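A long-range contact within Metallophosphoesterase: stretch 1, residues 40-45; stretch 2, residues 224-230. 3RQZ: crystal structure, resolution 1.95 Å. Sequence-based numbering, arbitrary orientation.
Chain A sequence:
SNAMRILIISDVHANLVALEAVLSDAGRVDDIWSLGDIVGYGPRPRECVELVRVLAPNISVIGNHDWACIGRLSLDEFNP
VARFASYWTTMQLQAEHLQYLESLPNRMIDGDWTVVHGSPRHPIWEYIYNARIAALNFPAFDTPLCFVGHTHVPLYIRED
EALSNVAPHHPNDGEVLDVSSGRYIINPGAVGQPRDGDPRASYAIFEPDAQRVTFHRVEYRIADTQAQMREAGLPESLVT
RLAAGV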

# COMPACT_ATOMS: atom_id res chain seq x y z
N GLY A 40 -8.84 -7.03 -1.85
CA GLY A 40 -8.15 -8.29 -2.15
C GLY A 40 -7.64 -8.91 -0.87
O GLY A 40 -7.13 -8.19 0.01
N TYR A 41 -7.78 -10.23 -0.74
CA TYR A 41 -7.29 -10.99 0.44
C TYR A 41 -8.12 -10.82 1.72
O TYR A 41 -8.56 -11.80 2.30
N GLY A 42 -8.32 -9.58 2.17
CA GLY A 42 -8.96 -9.34 3.47
C GLY A 42 -10.49 -9.37 3.47
O GLY A 42 -11.11 -9.40 2.41
N PRO A 43 -11.10 -9.39 4.67
CA PRO A 43 -12.55 -9.58 4.86
C PRO A 43 -13.43 -8.34 4.74
O PRO A 43 -14.65 -8.47 4.81
N ARG A 44 -12.84 -7.16 4.59
CA ARG A 44 -13.65 -5.93 4.63
C ARG A 44 -13.37 -5.00 3.46
O ARG A 44 -13.01 -3.83 3.66
N PRO A 45 -13.54 -5.50 2.21
CA PRO A 45 -13.23 -4.61 1.08
C PRO A 45 -14.12 -3.37 0.97
O PRO A 45 -13.59 -2.28 0.66
N ASP A 224 -8.93 -10.69 15.17
CA ASP A 224 -10.24 -10.16 14.75
C ASP A 224 -10.39 -10.21 13.22
O ASP A 224 -11.45 -10.61 12.70
N THR A 225 -9.35 -9.82 12.50
CA THR A 225 -9.36 -9.93 11.04
C THR A 225 -9.48 -11.42 10.66
O THR A 225 -10.25 -11.79 9.77
N GLN A 226 -8.70 -12.26 11.34
CA GLN A 226 -8.75 -13.70 11.12
C GLN A 226 -10.16 -14.26 11.35
O GLN A 226 -10.67 -15.01 10.52
N ALA A 227 -10.82 -13.85 12.44
CA ALA A 227 -12.21 -14.25 12.71
C ALA A 227 -13.17 -13.83 11.59
O ALA A 227 -14.04 -14.60 11.16
N GLN A 228 -13.00 -12.60 11.12
CA GLN A 228 -13.84 -12.06 10.07
C GLN A 228 -13.61 -12.82 8.75
O GLN A 228 -14.54 -13.03 8.00
N MSE A 229 -12.36 -13.18 8.47
CA MSE A 229 -12.06 -14.00 7.28
C MSE A 229 -12.66 -15.40 7.36
O MSE A 229 -13.23 -15.88 6.38
N ARG A 230 -12.55 -16.04 8.52
CA ARG A 230 -13.13 -17.37 8.69
C ARG A 230 -14.65 -17.33 8.59
O ARG A 230 -15.26 -18.26 8.06

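A helix that packs against an irregular loop often does so through residues spaced three and four apart, because these fall on one side of its surface. The contact between residues 224-230 and residues 40-45 of this metallophosphoesterase is a compact example: the helix touches the loop through Thr225, Gln228 and Met229, no direct hydrogen bond crosses between the stretches, and the surface buried on both sides sums to 272 Å².

Asp224, at the start of the helical stretch, is out of reach of the loop. Its carbonyl O accepts the backbone hydrogen bond from Gln228 N, at 3.0 Å. Thr225 makes the first contact. Its CB points sideways, and with chi1 in the m rotamer its methyl CG2 lies 3.9 Å from Pro43 CD, while its hydroxyl is satisfied by a hydrogen bond elsewhere in the structure. The next two residues contribute nothing: the CB of Gln226 points away from the loop, and Ala227 is out of reach.

Gln228 directs its CB toward the loop and has 70 Å² covered by it. Chi1 is m and chi2 is t, an extended course that brings OE1 to 3.4 Å from Pro43 CG, a van der Waals approach to a carbon. The same side chain also packs against Arg44, whose guanidinium has Gln228 CG over one face, with Arg44 NH2 3.5 Å from that CG. Arg44 starts sideways from its CA, but its m, m, t rotamers for chi1 to chi3 carry its end nearer the helix. There NH1 donates to Pro43 O within its own loop, at 3.0 Å, and also to a water, again with NH1 and the water oxygen 3.0 Å apart. That water in turn donates to Gln228 O, its oxygen 2.6 Å from the carbonyl, so the polar link between the stretches is indirect.

Met229, present as selenomethionine, completes the apolar part of the contact. Its CA lies 5.1 Å from the CA of Pro43, a close backbone approach. The CB points sideways, and with chi1 to chi3 in the m, t, p rotamers, Met229 CG packs 3.6 Å from Pro43 CD, and the terminal CE comes to 3.5 Å from Tyr41 O. The ring of Tyr41 leads away from the helix. Pro43, whose CB points toward the helix, is thus the common partner of all three helical residues. Arg230 lies beyond reach of the loop.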

# COMPACT_ATOMS: atom_id res chain seq x y z
CB TYR A 41 -5.81 -10.66 0.78
CG TYR A 41 -4.81 -10.90 -0.32
CD1 TYR A 41 -4.79 -12.09 -1.03
CD2 TYR A 41 -3.88 -9.91 -0.66
CE1 TYR A 41 -3.87 -12.32 -2.03
CE2 TYR A 41 -2.94 -10.13 -1.66
CZ TYR A 41 -2.95 -11.33 -2.34
OH TYR A 41 -2.04 -11.57 -3.34
CB PRO A 43 -12.63 -10.11 6.31
CG PRO A 43 -11.51 -9.37 6.99
CD PRO A 43 -10.40 -9.23 5.96
CB ARG A 44 -13.47 -5.19 5.98
CG ARG A 44 -14.03 -5.91 7.24
CD ARG A 44 -15.56 -6.03 7.23
NE ARG A 44 -16.11 -6.75 8.40
CZ ARG A 44 -16.40 -8.05 8.44
NH1 ARG A 44 -16.16 -8.81 7.37
NH2 ARG A 44 -16.91 -8.59 9.55
CB PRO A 45 -13.36 -5.52 -0.16
CG PRO A 45 -14.25 -6.68 0.34
CD PRO A 45 -13.88 -6.86 1.77
CB ASP A 224 -10.44 -8.71 15.24
CG ASP A 224 -10.62 -8.61 16.76
OD1 ASP A 224 -10.61 -9.63 17.47
OD2 ASP A 224 -10.77 -7.45 17.23
CB THR A 225 -8.10 -9.31 10.42
OG1 THR A 225 -8.16 -7.90 10.59
CG2 THR A 225 -7.98 -9.64 8.94
CB GLN A 226 -7.70 -14.41 11.96
CG GLN A 226 -6.26 -14.21 11.45
CD GLN A 226 -5.29 -15.04 12.28
OE1 GLN A 226 -5.47 -15.15 13.49
NE2 GLN A 226 -4.29 -15.64 11.64
CB ALA A 227 -12.67 -13.67 14.04
CB GLN A 228 -13.53 -10.57 9.85
CG GLN A 228 -13.91 -9.66 11.00
CD GLN A 228 -13.38 -8.24 10.84
OE1 GLN A 228 -12.64 -7.93 9.88
NE2 GLN A 228 -13.77 -7.37 11.76
CB MSE A 229 -10.55 -14.09 7.03
CG MSE A 229 -9.90 -12.74 6.64
SE MSE A 229 -7.97 -12.84 6.61
CE MSE A 229 -7.82 -13.91 4.99
CB ARG A 230 -12.67 -18.00 10.02
CG ARG A 230 -11.15 -18.24 10.08
CD ARG A 230 -10.77 -19.17 11.22
NE ARG A 230 -9.37 -19.57 11.11
CZ ARG A 230 -8.38 -19.13 11.89
NH1 ARG A 230 -7.16 -19.56 11.66
NH2 ARG A 230 -8.60 -18.29 12.91
O HOH W 1 -16.73 -11.74 7.62